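PDB 4AXS: carbamate kinase from Mycoplasma penetrans, which probably catalyses phosphoryl transfer between carbamoyl phosphate and ADP, yielding ATP, as carbamate kinases of the arginine deiminase pathway do. Local coordinates for residues Leu277-Ile281 / Ile295-Met299. Numbering follows the deposited sequence.
Sequences LNNFI and IKAAM
The sulfur of M299 enters the hollow between L277 and I281, one helical turn apart, with SD lying 3.5 Å from L277 CB and 3.7 Å from I281 CD1. M299 is the main bump of the contact, giving up 71 Å² to the facing helix, more than any other residue here. The thioether is bent at its last torsion (chi3 61°), which turns CE toward the side-chain amide of N278, whose flat end borders the hollow. The I281 and M299 side chains reach toward each other tip to tip, with CD1 at SD. One turn before M299, I295 provides a smaller bump: its CG2 sits 4.0 Å from L277 CG and 4.2 Å from I281 CD1, with the L277 and I295 side chains crossing at about a right angle. No hydrogen bond joins the segments; the contact rests mainly on apolar side chains, with the amide of N278 at its margin. The segment axes approach to 11.5 Å and run nearly antiparallel (156°), and the M299 side chain spans much of the gap. I295 and A298 also pack on strands 309-313 and 328-330, so helix 292-302 meets the sheet on one side and helix 274-282 on an adjoining side, a layered alpha/beta packing consistent with the amino acid kinase fold.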
ATOM      1  N   LEU A 277      25.572 -21.492 -15.702  1.00 42.96           N
ATOM      2  CA  LEU A 277      24.664 -21.564 -14.560  1.00 39.11           C
ATOM      3  C   LEU A 277      23.821 -22.818 -14.633  1.00 41.55           C
ATOM      4  O   LEU A 277      23.565 -23.465 -13.621  1.00 42.99           O
ATOM      5  CB  LEU A 277      23.782 -20.332 -14.474  1.00 41.91           C
ATOM      6  CG  LEU A 277      24.341 -19.192 -13.617  1.00 43.55           C
ATOM      7  CD1 LEU A 277      25.253 -19.724 -12.528  1.00 33.63           C
ATOM      8  CD2 LEU A 277      25.065 -18.174 -14.451  1.00 45.87           C
ATOM      9  N   ASN A 278      23.426 -23.191 -15.840  1.00 41.74           N
ATOM     10  CA  ASN A 278      22.682 -24.438 -16.018  1.00 48.34           C
ATOM     11  C   ASN A 278      23.423 -25.703 -15.559  1.00 46.04           C
ATOM     12  O   ASN A 278      22.841 -26.572 -14.906  1.00 43.33           O
ATOM     13  CB  ASN A 278      22.139 -24.550 -17.451  1.00 45.73           C
ATOM     14  CG  ASN A 278      20.900 -23.672 -17.661  1.00 54.77           C
ATOM     15  OD1 ASN A 278      20.831 -22.878 -18.602  1.00 53.39           O
ATOM     16  ND2 ASN A 278      19.930 -23.793 -16.754  1.00 48.39           N
ATOM     17  N   ASN A 279      24.710 -25.789 -15.878  1.00 44.74           N
ATOM     18  CA  ASN A 279      25.539 -26.874 -15.364  1.00 41.46           C
ATOM     19  C   ASN A 279      25.720 -26.770 -13.855  1.00 44.40           C
ATOM     20  O   ASN A 279      25.484 -27.738 -13.120  1.00 45.03           O
ATOM     21  CB  ASN A 279      26.892 -26.895 -16.068  1.00 39.55           C
ATOM     22  CG  ASN A 279      26.755 -27.113 -17.554  1.00 44.44           C
ATOM     23  OD1 ASN A 279      25.965 -27.953 -17.990  1.00 43.19           O
ATOM     24  ND2 ASN A 279      27.513 -26.352 -18.348  1.00 44.09           N
ATOM     25  N   PHE A 280      26.134 -25.595 -13.392  1.00 41.41           N
ATOM     26  CA  PHE A 280      26.281 -25.378 -11.960  1.00 45.32           C
ATOM     27  C   PHE A 280      25.025 -25.834 -11.217  1.00 47.63           C
ATOM     28  O   PHE A 280      25.102 -26.444 -10.145  1.00 49.85           O
ATOM     29  CB  PHE A 280      26.566 -23.905 -11.664  1.00 45.07           C
ATOM     30  CG  PHE A 280      27.954 -23.466 -12.030  1.00 44.04           C
ATOM     31  CD1 PHE A 280      29.041 -24.333 -11.865  1.00 45.22           C
ATOM     32  CD2 PHE A 280      28.186 -22.182 -12.511  1.00 38.23           C
ATOM     33  CE1 PHE A 280      30.348 -23.930 -12.196  1.00 39.61           C
ATOM     34  CE2 PHE A 280      29.484 -21.770 -12.838  1.00 42.74           C
ATOM     35  CZ  PHE A 280      30.569 -22.651 -12.682  1.00 40.32           C
ATOM     36  N   ILE A 281      23.869 -25.539 -11.804  1.00 46.60           N
ATOM     37  CA  ILE A 281      22.580 -25.908 -11.227  1.00 46.87           C
ATOM     38  C   ILE A 281      22.365 -27.421 -11.277  1.00 48.21           C
ATOM     39  O   ILE A 281      21.808 -28.014 -10.351  1.00 49.06           O
ATOM     40  CB  ILE A 281      21.429 -25.196 -11.973  1.00 49.70           C
ATOM     41  CG1 ILE A 281      21.478 -23.689 -11.714  1.00 41.78           C
ATOM     42  CG2 ILE A 281      20.076 -25.785 -11.581  1.00 46.58           C
ATOM     43  CD1 ILE A 281      20.565 -22.894 -12.603  1.00 38.34           C
ATOM     44  N   ILE A 295      19.404 -16.857  -8.654  1.00 38.00           N
ATOM     45  CA  ILE A 295      20.120 -17.223  -9.854  1.00 37.09           C
ATOM     46  C   ILE A 295      19.141 -17.415 -10.998  1.00 37.84           C
ATOM     47  O   ILE A 295      19.255 -16.778 -12.050  1.00 38.06           O
ATOM     48  CB  ILE A 295      20.891 -18.535  -9.634  1.00 40.72           C
ATOM     49  CG1 ILE A 295      22.023 -18.318  -8.626  1.00 43.98           C
ATOM     50  CG2 ILE A 295      21.412 -19.091 -10.964  1.00 39.97           C
ATOM     51  CD1 ILE A 295      22.942 -17.176  -8.979  1.00 36.78           C
ATOM     52  N   LYS A 296      18.180 -18.302 -10.784  1.00 33.02           N
ATOM     53  CA  LYS A 296      17.203 -18.622 -11.805  1.00 36.81           C
ATOM     54  C   LYS A 296      16.470 -17.371 -12.294  1.00 38.38           C
ATOM     55  O   LYS A 296      16.376 -17.119 -13.498  1.00 39.56           O
ATOM     56  CB  LYS A 296      16.216 -19.653 -11.271  1.00 36.70           C
ATOM     57  CG  LYS A 296      16.804 -21.045 -11.099  1.00 33.18           C
ATOM     58  CD  LYS A 296      15.872 -21.949 -10.290  1.00 39.75           C
ATOM     59  CE  LYS A 296      15.844 -23.376 -10.826  1.00 44.74           C
ATOM     60  NZ  LYS A 296      14.976 -24.266  -9.991  1.00 52.86           N
ATOM     61  N   ALA A 297      15.967 -16.580 -11.352  1.00 38.68           N
ATOM     62  CA  ALA A 297      15.341 -15.300 -11.687  1.00 41.48           C
ATOM     63  C   ALA A 297      16.281 -14.367 -12.456  1.00 39.46           C
ATOM     64  O   ALA A 297      15.846 -13.630 -13.331  1.00 45.12           O
ATOM     65  CB  ALA A 297      14.808 -14.609 -10.425  1.00 41.35           C
ATOM     66  N   ALA A 298      17.565 -14.385 -12.122  1.00 40.20           N
ATOM     67  CA  ALA A 298      18.529 -13.559 -12.841  1.00 42.37           C
ATOM     68  C   ALA A 298      18.696 -14.063 -14.269  1.00 43.59           C
ATOM     69  O   ALA A 298      18.898 -13.278 -15.196  1.00 44.37           O
ATOM     70  CB  ALA A 298      19.859 -13.540 -12.121  1.00 38.95           C
ATOM     71  N   MET A 299      18.607 -15.380 -14.430  1.00 42.42           N
ATOM     72  CA  MET A 299      18.705 -16.012 -15.744  1.00 45.06           C
ATOM     73  C   MET A 299      17.481 -15.644 -16.586  1.00 51.41           C
ATOM     74  O   MET A 299      17.605 -15.205 -17.739  1.00 47.32           O
ATOM     75  CB  MET A 299      18.839 -17.538 -15.590  1.00 38.48           C
ATOM     76  CG  MET A 299      20.184 -17.952 -14.983  1.00 43.56           C
ATOM     77  SD  MET A 299      20.398 -19.644 -14.359  1.00 47.74           S
ATOM     78  CE  MET A 299      20.131 -20.690 -15.790  1.00 39.97           C
TER